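Local atomic coordinates of acyl-CoA dehydrogenase domain protein Tcur3481 (Thermomonospora curvata, PDB entry 6WY9), a protein that probably works as an FAD-dependent acyl-CoA dehydrogenase, a flavoprotein oxidoreductase of the acyl-CoA dehydrogenase family. Residues 117-123 / 160-166; 225-229 / 280-284; 312-316 / 330-334. All blocks are in the same frame, centred on the assembly; numbering follows the deposited sequence.

Contact 1 (117-123 / 160-166)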
ATOM      1  N   ARG B 117     -14.928  28.378  30.935  1.00 51.37           N
ATOM      2  CA  ARG B 117     -13.463  28.350  30.927  1.00 52.57           C
ATOM      3  C   ARG B 117     -12.982  27.313  29.932  1.00 50.25           C
ATOM      4  O   ARG B 117     -13.243  26.120  30.112  1.00 51.13           O
ATOM      5  CB  ARG B 117     -12.898  28.004  32.304  1.00 54.89           C
ATOM      6  CG  ARG B 117     -11.373  27.969  32.353  1.00 56.88           C
ATOM      7  CD  ARG B 117     -10.810  27.465  33.703  1.00 58.95           C
ATOM      8  NE  ARG B 117     -11.561  27.971  34.856  1.00 61.48           N
ATOM      9  CZ  ARG B 117     -11.316  29.118  35.478  1.00 64.80           C
ATOM     10  NH1 ARG B 117     -12.052  29.459  36.523  1.00 65.25           N
ATOM     11  NH2 ARG B 117     -10.346  29.922  35.064  1.00 66.64           N
ATOM     12  N   ARG B 118     -12.271  27.758  28.901  1.00 48.30           N
ATOM     13  CA  ARG B 118     -11.670  26.844  27.936  1.00 46.51           C
ATOM     14  C   ARG B 118     -10.157  26.887  28.083  1.00 45.98           C
ATOM     15  O   ARG B 118      -9.585  27.826  28.644  1.00 45.83           O
ATOM     16  CB  ARG B 118     -12.056  27.176  26.497  1.00 46.19           C
ATOM     17  CG  ARG B 118     -13.579  27.073  26.217  1.00 49.98           C
ATOM     18  CD  ARG B 118     -13.885  26.927  24.734  1.00 51.64           C
ATOM     19  NE  ARG B 118     -13.360  28.019  23.901  1.00 53.39           N
ATOM     20  CZ  ARG B 118     -14.113  29.013  23.429  1.00 56.79           C
ATOM     21  NH1 ARG B 118     -15.412  29.046  23.712  1.00 59.01           N
ATOM     22  NH2 ARG B 118     -13.576  29.979  22.681  1.00 57.74           N
ATOM     23  N   LEU B 119      -9.523  25.863  27.529  1.00 46.71           N
ATOM     24  CA  LEU B 119      -8.089  25.673  27.622  1.00 47.80           C
ATOM     25  C   LEU B 119      -7.591  25.257  26.257  1.00 46.56           C
ATOM     26  O   LEU B 119      -8.374  24.901  25.370  1.00 44.64           O
ATOM     27  CB  LEU B 119      -7.733  24.598  28.653  1.00 50.06           C
ATOM     28  CG  LEU B 119      -8.299  24.947  30.030  1.00 55.07           C
ATOM     29  CD1 LEU B 119      -8.402  23.691  30.857  1.00 56.46           C
ATOM     30  CD2 LEU B 119      -7.311  25.888  30.618  1.00 57.90           C
ATOM     31  N   THR B 120      -6.275  25.294  26.088  1.00 46.26           N
ATOM     32  CA  THR B 120      -5.686  24.567  24.973  1.00 45.79           C
ATOM     33  C   THR B 120      -4.334  24.045  25.431  1.00 45.97           C
ATOM     34  O   THR B 120      -3.885  24.306  26.552  1.00 44.79           O
ATOM     35  CB  THR B 120      -5.595  25.444  23.702  1.00 45.51           C
ATOM     36  OG1 THR B 120      -5.056  24.668  22.628  1.00 43.16           O
ATOM     37  CG2 THR B 120      -4.709  26.692  23.949  1.00 46.40           C
ATOM     38  N   VAL B 121      -3.706  23.257  24.560  1.00 45.86           N
ATOM     39  CA  VAL B 121      -2.413  22.663  24.851  1.00 43.71           C
ATOM     40  C   VAL B 121      -1.448  23.038  23.737  1.00 44.72           C
ATOM     41  O   VAL B 121      -1.815  23.036  22.552  1.00 44.29           O
ATOM     42  CB  VAL B 121      -2.530  21.137  24.997  1.00 43.17           C
ATOM     43  CG1 VAL B 121      -3.533  20.851  26.088  1.00 44.69           C
ATOM     44  CG2 VAL B 121      -2.982  20.470  23.654  1.00 39.79           C
ATOM     45  N   ALA B 122      -0.216  23.334  24.134  1.00 43.01           N
ATOM     46  CA  ALA B 122       0.866  23.771  23.254  1.00 43.23           C
ATOM     47  C   ALA B 122       1.955  22.710  23.386  1.00 43.16           C
ATOM     48  O   ALA B 122       2.852  22.811  24.220  1.00 43.71           O
ATOM     49  CB  ALA B 122       1.361  25.184  23.636  1.00 44.37           C
ATOM     50  N   LEU B 123       1.847  21.673  22.551  1.00 41.62           N
ATOM     51  CA  LEU B 123       2.674  20.486  22.626  1.00 41.70           C
ATOM     52  C   LEU B 123       3.605  20.374  21.439  1.00 42.52           C
ATOM     53  O   LEU B 123       4.390  19.431  21.395  1.00 42.37           O
ATOM     54  CB  LEU B 123       1.775  19.222  22.707  1.00 40.75           C
ATOM     55  CG  LEU B 123       0.781  19.218  23.881  1.00 40.90           C
ATOM     56  CD1 LEU B 123      -0.110  17.968  23.825  1.00 41.04           C
ATOM     57  CD2 LEU B 123       1.622  19.231  25.177  1.00 41.65           C
ATOM     58  N   ALA B 160      -9.349  30.840  24.810  1.00 53.82           N
ATOM     59  CA  ALA B 160      -8.766  29.978  25.839  1.00 53.41           C
ATOM     60  C   ALA B 160      -8.179  30.845  26.956  1.00 56.65           C
ATOM     61  O   ALA B 160      -7.443  31.795  26.680  1.00 57.83           O
ATOM     62  CB  ALA B 160      -7.697  29.072  25.240  1.00 49.94           C
ATOM     63  N   ALA B 161      -8.534  30.543  28.210  1.00 57.96           N
ATOM     64  CA  ALA B 161      -8.067  31.356  29.337  1.00 58.30           C
ATOM     65  C   ALA B 161      -6.694  30.901  29.852  1.00 57.65           C
ATOM     66  O   ALA B 161      -5.956  31.693  30.457  1.00 58.59           O
ATOM     67  CB  ALA B 161      -9.103  31.324  30.465  1.00 61.59           C
ATOM     68  N   HIS B 162      -6.337  29.643  29.611  1.00 55.36           N
ATOM     69  CA  HIS B 162      -5.099  29.058  30.086  1.00 54.88           C
ATOM     70  C   HIS B 162      -4.631  28.033  29.073  1.00 54.18           C
ATOM     71  O   HIS B 162      -5.438  27.449  28.346  1.00 54.17           O
ATOM     72  CB  HIS B 162      -5.257  28.363  31.440  1.00 56.50           C
ATOM     73  CG  HIS B 162      -6.151  29.085  32.393  1.00 59.29           C
ATOM     74  ND1 HIS B 162      -5.690  30.050  33.256  1.00 61.47           N
ATOM     75  CD2 HIS B 162      -7.477  28.967  32.630  1.00 61.59           C
ATOM     76  CE1 HIS B 162      -6.696  30.507  33.983  1.00 64.94           C
ATOM     77  NE2 HIS B 162      -7.792  29.862  33.626  1.00 64.72           N
ATOM     78  N   LEU B 163      -3.317  27.821  29.046  1.00 53.40           N
ATOM     79  CA  LEU B 163      -2.656  26.866  28.170  1.00 52.65           C
ATOM     80  C   LEU B 163      -1.745  25.967  28.993  1.00 51.51           C
ATOM     81  O   LEU B 163      -1.049  26.440  29.894  1.00 53.21           O
ATOM     82  CB  LEU B 163      -1.791  27.567  27.119  1.00 53.68           C
ATOM     83  CG  LEU B 163      -2.354  28.682  26.236  1.00 56.40           C
ATOM     84  CD1 LEU B 163      -2.279  30.001  26.985  1.00 57.92           C
ATOM     85  CD2 LEU B 163      -1.541  28.747  24.930  1.00 56.30           C
ATOM     86  N   LEU B 164      -1.736  24.675  28.671  1.00 49.90           N
ATOM     87  CA  LEU B 164      -0.677  23.791  29.124  1.00 48.63           C
ATOM     88  C   LEU B 164       0.420  23.785  28.066  1.00 48.56           C
ATOM     89  O   LEU B 164       0.162  23.433  26.904  1.00 50.34           O
ATOM     90  CB  LEU B 164      -1.212  22.381  29.361  1.00 47.13           C
ATOM     91  CG  LEU B 164      -2.399  22.270  30.293  1.00 48.01           C
ATOM     92  CD1 LEU B 164      -2.706  20.818  30.587  1.00 48.27           C
ATOM     93  CD2 LEU B 164      -2.150  23.087  31.635  1.00 49.31           C
ATOM     94  N   VAL B 165       1.639  24.136  28.472  1.00 46.82           N
ATOM     95  CA  VAL B 165       2.786  24.339  27.583  1.00 44.97           C
ATOM     96  C   VAL B 165       3.885  23.357  27.981  1.00 44.74           C
ATOM     97  O   VAL B 165       4.307  23.358  29.139  1.00 44.93           O
ATOM     98  CB  VAL B 165       3.326  25.781  27.702  1.00 45.55           C
ATOM     99  CG1 VAL B 165       4.636  25.969  26.870  1.00 46.82           C
ATOM    100  CG2 VAL B 165       2.254  26.803  27.345  1.00 45.85           C
ATOM    101  N   SER B 166       4.377  22.555  27.026  1.00 43.97           N
ATOM    102  CA  SER B 166       5.490  21.662  27.313  1.00 44.17           C
ATOM    103  C   SER B 166       6.815  22.421  27.158  1.00 45.77           C
ATOM    104  O   SER B 166       6.975  23.249  26.248  1.00 45.52           O
ATOM    105  CB  SER B 166       5.423  20.416  26.397  1.00 43.52           C
ATOM    106  OG  SER B 166       5.729  20.733  25.052  1.00 41.78           O
TER
HETATM  107  O   HOH W   1       5.105  18.374  23.904  1.00 40.13           O

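Contact 2 (225-229 / 280-284)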
ATOM      1  N   THR B 225      -4.455   9.399  22.104  1.00 37.17           N
ATOM      2  CA  THR B 225      -5.673   8.598  22.177  1.00 37.86           C
ATOM      3  C   THR B 225      -6.877   9.440  21.784  1.00 39.17           C
ATOM      4  O   THR B 225      -7.716   9.014  20.993  1.00 38.38           O
ATOM      5  CB  THR B 225      -5.810   8.026  23.597  1.00 40.06           C
ATOM      6  OG1 THR B 225      -4.647   7.243  23.904  1.00 40.92           O
ATOM      7  CG2 THR B 225      -7.041   7.154  23.743  1.00 40.57           C
ATOM      8  N   ALA B 226      -6.949  10.667  22.308  1.00 39.43           N
ATOM      9  CA  ALA B 226      -8.060  11.552  21.992  1.00 38.17           C
ATOM     10  C   ALA B 226      -8.088  11.906  20.499  1.00 37.11           C
ATOM     11  O   ALA B 226      -9.161  11.947  19.878  1.00 37.22           O
ATOM     12  CB  ALA B 226      -7.952  12.816  22.873  1.00 38.83           C
ATOM     13  N   LEU B 227      -6.923  12.213  19.918  1.00 36.19           N
ATOM     14  CA  LEU B 227      -6.894  12.519  18.499  1.00 38.26           C
ATOM     15  C   LEU B 227      -7.357  11.310  17.700  1.00 36.75           C
ATOM     16  O   LEU B 227      -8.051  11.452  16.700  1.00 36.74           O
ATOM     17  CB  LEU B 227      -5.472  12.942  18.059  1.00 39.33           C
ATOM     18  CG  LEU B 227      -5.059  14.356  18.500  1.00 42.34           C
ATOM     19  CD1 LEU B 227      -3.457  14.492  18.533  1.00 41.08           C
ATOM     20  CD2 LEU B 227      -5.722  15.402  17.577  1.00 42.70           C
ATOM     21  N   ALA B 228      -6.947  10.115  18.113  1.00 37.19           N
ATOM     22  CA  ALA B 228      -7.424   8.925  17.423  1.00 35.49           C
ATOM     23  C   ALA B 228      -8.936   8.786  17.553  1.00 37.16           C
ATOM     24  O   ALA B 228      -9.591   8.344  16.609  1.00 37.11           O
ATOM     25  CB  ALA B 228      -6.713   7.690  17.938  1.00 35.13           C
ATOM     26  N   ALA B 229      -9.525   9.207  18.684  1.00 35.22           N
ATOM     27  CA  ALA B 229     -10.989   9.136  18.783  1.00 37.83           C
ATOM     28  C   ALA B 229     -11.664  10.049  17.758  1.00 37.94           C
ATOM     29  O   ALA B 229     -12.642   9.655  17.099  1.00 37.68           O
ATOM     30  CB  ALA B 229     -11.456   9.476  20.207  1.00 38.18           C
ATOM     31  N   LEU B 280      -8.114   1.891  19.219  1.00 36.58           N
ATOM     32  CA  LEU B 280      -8.524   2.995  20.116  1.00 37.69           C
ATOM     33  C   LEU B 280      -8.943   2.463  21.484  1.00 38.73           C
ATOM     34  O   LEU B 280      -8.481   2.927  22.539  1.00 40.38           O
ATOM     35  CB  LEU B 280      -9.684   3.778  19.467  1.00 36.94           C
ATOM     36  CG  LEU B 280     -10.362   4.791  20.429  1.00 40.24           C
ATOM     37  CD1 LEU B 280      -9.316   5.790  20.902  1.00 39.80           C
ATOM     38  CD2 LEU B 280     -11.541   5.488  19.683  1.00 39.95           C
ATOM     39  N   TRP B 281      -9.825   1.478  21.491  1.00 38.49           N
ATOM     40  CA  TRP B 281     -10.357   1.063  22.778  1.00 42.97           C
ATOM     41  C   TRP B 281      -9.314   0.295  23.568  1.00 41.69           C
ATOM     42  O   TRP B 281      -9.308   0.352  24.799  1.00 43.12           O
ATOM     43  CB  TRP B 281     -11.674   0.312  22.550  1.00 46.91           C
ATOM     44  CG  TRP B 281     -12.725   1.385  22.214  1.00 51.88           C
ATOM     45  CD1 TRP B 281     -13.230   1.700  20.968  1.00 51.97           C
ATOM     46  CD2 TRP B 281     -13.267   2.372  23.122  1.00 55.76           C
ATOM     47  NE1 TRP B 281     -14.101   2.771  21.067  1.00 54.92           N
ATOM     48  CE2 TRP B 281     -14.130   3.208  22.369  1.00 58.01           C
ATOM     49  CE3 TRP B 281     -13.131   2.603  24.502  1.00 59.26           C
ATOM     50  CZ2 TRP B 281     -14.849   4.261  22.948  1.00 61.53           C
ATOM     51  CZ3 TRP B 281     -13.853   3.650  25.080  1.00 62.62           C
ATOM     52  CH2 TRP B 281     -14.699   4.466  24.299  1.00 63.80           C
ATOM     53  N   GLN B 282      -8.358  -0.327  22.889  1.00 41.21           N
ATOM     54  CA  GLN B 282      -7.239  -0.914  23.625  1.00 42.33           C
ATOM     55  C   GLN B 282      -6.405   0.169  24.312  1.00 41.64           C
ATOM     56  O   GLN B 282      -5.920  -0.025  25.438  1.00 44.58           O
ATOM     57  CB  GLN B 282      -6.396  -1.768  22.663  1.00 41.91           C
ATOM     58  CG  GLN B 282      -5.157  -2.407  23.281  1.00 46.42           C
ATOM     59  CD  GLN B 282      -5.512  -3.398  24.382  1.00 52.38           C
ATOM     60  OE1 GLN B 282      -6.515  -4.097  24.302  1.00 53.51           O
ATOM     61  NE2 GLN B 282      -4.697  -3.449  25.411  1.00 55.11           N
ATOM     62  N   ALA B 283      -6.188   1.303  23.628  1.00 40.03           N
ATOM     63  CA  ALA B 283      -5.444   2.396  24.247  1.00 41.19           C
ATOM     64  C   ALA B 283      -6.189   2.913  25.463  1.00 42.47           C
ATOM     65  O   ALA B 283      -5.586   3.143  26.514  1.00 43.91           O
ATOM     66  CB  ALA B 283      -5.227   3.526  23.239  1.00 41.34           C
ATOM     67  N   VAL B 284      -7.516   3.061  25.349  1.00 42.62           N
ATOM     68  CA  VAL B 284      -8.306   3.541  26.494  1.00 46.46           C
ATOM     69  C   VAL B 284      -8.215   2.548  27.637  1.00 49.55           C
ATOM     70  O   VAL B 284      -7.901   2.907  28.779  1.00 50.32           O
ATOM     71  CB  VAL B 284      -9.775   3.784  26.071  1.00 45.14           C
ATOM     72  CG1 VAL B 284     -10.650   4.135  27.309  1.00 46.97           C
ATOM     73  CG2 VAL B 284      -9.850   4.851  24.954  1.00 43.85           C
TER

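Contact 3 (312-316 / 330-334)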
ATOM      1  N   VAL B 312     -10.020   9.039   4.234  1.00 35.39           N
ATOM      2  CA  VAL B 312     -10.510  10.317   3.663  1.00 35.18           C
ATOM      3  C   VAL B 312      -9.935  10.590   2.270  1.00 35.13           C
ATOM      4  O   VAL B 312     -10.555  11.318   1.502  1.00 34.77           O
ATOM      5  CB  VAL B 312     -10.257  11.529   4.595  1.00 35.44           C
ATOM      6  CG1 VAL B 312     -11.068  11.357   5.958  1.00 35.36           C
ATOM      7  CG2 VAL B 312      -8.733  11.814   4.854  1.00 34.16           C
ATOM      8  N   HIS B 313      -8.758  10.044   1.907  1.00 33.58           N
ATOM      9  CA  HIS B 313      -8.359  10.095   0.497  1.00 33.60           C
ATOM     10  C   HIS B 313      -9.277   9.242  -0.381  1.00 34.92           C
ATOM     11  O   HIS B 313      -9.616   9.633  -1.519  1.00 34.02           O
ATOM     12  CB  HIS B 313      -6.898   9.623   0.335  1.00 35.39           C
ATOM     13  CG  HIS B 313      -5.897  10.732   0.512  1.00 36.72           C
ATOM     14  ND1 HIS B 313      -5.560  11.600  -0.519  1.00 37.35           N
ATOM     15  CD2 HIS B 313      -5.228  11.168   1.607  1.00 36.19           C
ATOM     16  CE1 HIS B 313      -4.658  12.467  -0.079  1.00 38.43           C
ATOM     17  NE2 HIS B 313      -4.422  12.217   1.198  1.00 36.10           N
ATOM     18  N   ARG B 314      -9.644   8.040   0.088  1.00 32.81           N
ATOM     19  CA  ARG B 314     -10.525   7.224  -0.754  1.00 34.34           C
ATOM     20  C   ARG B 314     -11.890   7.898  -0.895  1.00 35.26           C
ATOM     21  O   ARG B 314     -12.472   7.885  -1.981  1.00 34.31           O
ATOM     22  CB  ARG B 314     -10.690   5.796  -0.187  1.00 32.74           C
ATOM     23  CG  ARG B 314      -9.398   4.950  -0.200  1.00 33.63           C
ATOM     24  CD  ARG B 314      -9.682   3.428  -0.120  1.00 35.09           C
ATOM     25  NE  ARG B 314      -8.491   2.708   0.340  1.00 35.01           N
ATOM     26  CZ  ARG B 314      -8.178   2.577   1.614  1.00 35.46           C
ATOM     27  NH1 ARG B 314      -8.995   3.130   2.519  1.00 35.15           N
ATOM     28  NH2 ARG B 314      -7.086   1.901   1.990  1.00 34.67           N
ATOM     29  N   THR B 315     -12.411   8.501   0.180  1.00 34.70           N
ATOM     30  CA  THR B 315     -13.755   9.077   0.057  1.00 36.38           C
ATOM     31  C   THR B 315     -13.728  10.346  -0.803  1.00 37.92           C
ATOM     32  O   THR B 315     -14.728  10.665  -1.457  1.00 39.63           O
ATOM     33  CB  THR B 315     -14.390   9.327   1.453  1.00 36.42           C
ATOM     34  OG1 THR B 315     -13.546  10.163   2.246  1.00 36.14           O
ATOM     35  CG2 THR B 315     -14.663   7.979   2.233  1.00 35.84           C
ATOM     36  N   GLN B 316     -12.594  11.059  -0.873  1.00 35.41           N
ATOM     37  CA  GLN B 316     -12.491  12.114  -1.883  1.00 35.16           C
ATOM     38  C   GLN B 316     -12.547  11.530  -3.290  1.00 36.08           C
ATOM     39  O   GLN B 316     -13.323  11.975  -4.145  1.00 35.25           O
ATOM     40  CB  GLN B 316     -11.193  12.905  -1.737  1.00 33.47           C
ATOM     41  CG  GLN B 316     -11.166  13.924  -0.618  1.00 35.55           C
ATOM     42  CD  GLN B 316     -12.369  14.852  -0.616  1.00 36.85           C
ATOM     43  OE1 GLN B 316     -13.099  14.883   0.376  1.00 37.26           O
ATOM     44  NE2 GLN B 316     -12.556  15.649  -1.710  1.00 35.63           N
ATOM     45  N   ILE B 330     -18.184  16.537   1.959  1.00 36.35           N
ATOM     46  CA  ILE B 330     -17.138  15.550   2.227  1.00 37.14           C
ATOM     47  C   ILE B 330     -15.767  16.226   2.371  1.00 37.92           C
ATOM     48  O   ILE B 330     -14.913  15.728   3.105  1.00 37.30           O
ATOM     49  CB  ILE B 330     -17.109  14.450   1.135  1.00 38.02           C
ATOM     50  CG1 ILE B 330     -16.235  13.254   1.591  1.00 36.81           C
ATOM     51  CG2 ILE B 330     -16.589  15.035  -0.222  1.00 36.78           C
ATOM     52  CD1 ILE B 330     -16.884  12.408   2.757  1.00 36.82           C
ATOM     53  N   HIS B 331     -15.530  17.359   1.687  1.00 36.35           N
ATOM     54  CA  HIS B 331     -14.190  17.963   1.722  1.00 36.41           C
ATOM     55  C   HIS B 331     -13.751  18.323   3.151  1.00 36.32           C
ATOM     56  O   HIS B 331     -12.550  18.394   3.427  1.00 34.96           O
ATOM     57  CB  HIS B 331     -14.133  19.232   0.876  1.00 36.20           C
ATOM     58  CG  HIS B 331     -14.852  20.388   1.505  1.00 37.21           C
ATOM     59  ND1 HIS B 331     -16.237  20.440   1.577  1.00 37.09           N
ATOM     60  CD2 HIS B 331     -14.402  21.507   2.128  1.00 38.53           C
ATOM     61  CE1 HIS B 331     -16.607  21.562   2.176  1.00 38.50           C
ATOM     62  NE2 HIS B 331     -15.513  22.227   2.522  1.00 38.07           N
ATOM     63  N   ARG B 332     -14.694  18.578   4.066  1.00 36.07           N
ATOM     64  CA  ARG B 332     -14.296  18.886   5.442  1.00 38.14           C
ATOM     65  C   ARG B 332     -13.702  17.665   6.132  1.00 35.62           C
ATOM     66  O   ARG B 332     -12.798  17.799   6.957  1.00 36.89           O
ATOM     67  CB  ARG B 332     -15.491  19.427   6.254  1.00 37.31           C
ATOM     68  CG  ARG B 332     -15.975  20.799   5.761  1.00 39.05           C
ATOM     69  CD  ARG B 332     -16.747  21.565   6.861  1.00 37.15           C
ATOM     70  NE  ARG B 332     -17.359  22.771   6.292  1.00 41.55           N
ATOM     71  CZ  ARG B 332     -18.453  22.792   5.528  1.00 44.00           C
ATOM     72  NH1 ARG B 332     -18.903  23.960   5.046  1.00 45.09           N
ATOM     73  NH2 ARG B 332     -19.100  21.666   5.262  1.00 40.79           N
ATOM     74  N   TYR B 333     -14.225  16.479   5.841  1.00 35.05           N
ATOM     75  CA  TYR B 333     -13.651  15.252   6.399  1.00 33.53           C
ATOM     76  C   TYR B 333     -12.226  15.061   5.901  1.00 35.79           C
ATOM     77  O   TYR B 333     -11.323  14.708   6.675  1.00 35.97           O
ATOM     78  CB  TYR B 333     -14.546  14.060   6.014  1.00 32.41           C
ATOM     79  CG  TYR B 333     -15.889  14.200   6.697  1.00 33.72           C
ATOM     80  CD1 TYR B 333     -16.861  15.073   6.198  1.00 34.74           C
ATOM     81  CD2 TYR B 333     -16.149  13.523   7.888  1.00 34.46           C
ATOM     82  CE1 TYR B 333     -18.070  15.262   6.881  1.00 35.71           C
ATOM     83  CE2 TYR B 333     -17.370  13.689   8.570  1.00 34.42           C
ATOM     84  CZ  TYR B 333     -18.313  14.562   8.055  1.00 36.11           C
ATOM     85  OH  TYR B 333     -19.510  14.715   8.736  1.00 37.73           O
ATOM     86  N   PHE B 334     -11.995  15.358   4.615  1.00 33.38           N
ATOM     87  CA  PHE B 334     -10.626  15.342   4.097  1.00 34.10           C
ATOM     88  C   PHE B 334      -9.729  16.305   4.881  1.00 35.41           C
ATOM     89  O   PHE B 334      -8.608  15.948   5.286  1.00 34.56           O
ATOM     90  CB  PHE B 334     -10.607  15.705   2.592  1.00 34.07           C
ATOM     91  CG  PHE B 334      -9.233  15.662   2.029  1.00 37.78           C
ATOM     92  CD1 PHE B 334      -8.582  14.448   1.883  1.00 37.46           C
ATOM     93  CD2 PHE B 334      -8.543  16.833   1.749  1.00 39.95           C
ATOM     94  CE1 PHE B 334      -7.252  14.386   1.413  1.00 37.76           C
ATOM     95  CE2 PHE B 334      -7.231  16.782   1.271  1.00 42.32           C
ATOM     96  CZ  PHE B 334      -6.582  15.543   1.101  1.00 40.54           C
TER

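Contact 1 (117-123 / 160-166)
Strands 118-122 and 162-166 run parallel, N-to-C directions 16° apart and axes 4.6 Å from each other, joined by alternating backbone hydrogen bonds that run from Thr120 N on His162 O to Ser166 N on Ala122 O. At the start of the pairing the chain turns at Ala161, and it is Ala161 N that reaches Arg118 O, at 2.9 Å; the buried N of His162 finds no partner in the model. Leu119 and His162 share a sheet face, where Leu119 CD2 presses against His162 CB at 3.3 Å and reaches the ring at its edge. Arg117 extends CG anti to its N (chi1 -180°) and then bends at chi3, bringing NH2 to His162 NE2 at 2.9 Å, in the plane of the imidazole but through a bent bond (138° at the hydrogen). The ring's ND1 is held by Asp179. This is the beta domain of the acyl-CoA dehydrogenase fold, and 160-169 is the strand that links 118-122 to 172-179. On the other face Thr120 CG2 lies beside Leu163 CG at 3.8 Å, while Thr120 OG1 bonds to Pro155 O. Ala122 CB meets Val165 CG2 at 4.1 Å. Farther on, a water accepts from Ser166 OG and donates to Leu123 O.

Contact 2 (225-229 / 280-284)
Leu280, which faces Thr225 and Ala229 across this helix pair, also has a flat neighbour on its own helix: its CG sits 4.2 Å above one face of the Trp281 indole, offset toward the rim. The indole itself stays clear of 225-229, and the crossing is made by small aliphatic groups. The first torsion of Leu280 (chi1 169°) swings CG away from its own backbone N and carries the methyl fork to the facing helix. Leu280 CD1 rests 3.6 Å from Thr225 O and also meets Thr225 CG2, while Leu280 CD2 lies 3.8 Å from Ala229 CA and 4.0 Å from Ala229 CB. Cutting Leu280 back to an alanine removes CG and both its methyls, which would probably open a gap between helix 280-284 and the Thr225-Ala229 side of the facing helix and uncover that face of Trp281. Thr225 fills the other half of the interface. Its OG1 is hydrogen-bonded to Asp221 O, one turn back in its own helix; this fixes the side chain's rotation and leaves Thr225 CG2 pointing across, 3.8 Å from Val284 CG2. Ala283 CB comes up against Thr225 OG1 at 3.8 Å. No hydrogen bond joins the two segments. The helices run roughly antiparallel, at 150° with axes 9.9 Å apart, in the C-terminal helical domain; helix 295-319 packs on Thr225, Ala228 and Ala283, and helix 67-80 on Ala229, Trp281 and Val284.

Contact 3 (312-316 / 330-334)
Phe334 drives the edge of its ring into the face of His313, a T-shaped pair joining two antiparallel helices (152°, axes 9.1 Å apart) of the C-terminal helical domain. The planes stand at 89° with centroids 4.9 Å apart, and Phe334 CE1 lies 3.5 Å above the centre of the imidazole. The first torsion turns the phenyl away from its own backbone N and across to helix 312-316, where its edge also meets Val312 O, 3.7 Å from Phe334 CD1. Gln316 crosses the phenylalanine at about a right angle: its CG comes obliquely against the ring, 3.6 Å from Phe334 CD1, and the amide plane is turned 52° from that of the phenyl. Val312 comes from another side, its CG2 near Phe334 CD1 and its CG1 3.4 Å from the carbonyl oxygen of Tyr333. Further along, Ile330 bends CD1 over to Thr315 OG1, at 4.1 Å. The FAD-binding residues His317 and Gly321 follow closely on Gln316, at the end of helix 295-319 and in the turn beyond it, and apolar side chains from another chain of the assembly pack against His313 and Gln316. The Gln316 amide is held by its nitrogen, NE2 bonding to Gly323 O between the two helices in the chain. That leaves Gln316 OE1 pointing into the second helix, 3.4 Å from Phe334 CB.

Overall arrangement
The three contacts follow one another along the chain, with neither nesting nor crossing. Contact 1 comes first, closing a loop of 36 residues that includes strand 137-141 and the long strand 144-154, within the beta domain. The chain then finishes the sheet and enters the helices. Contact 2 closes a loop of 50 residues between helices 215-248 and 260-288; the loop carries the FAD-binding residues Arg249 and Phe259. Contact 3 closes the shortest, 13 residues, with His317 and Gly321 in it, and ties helix 295-319 to 330-340. Contacts 1 and 3 are farthest apart, their centres about 29 Å from each other.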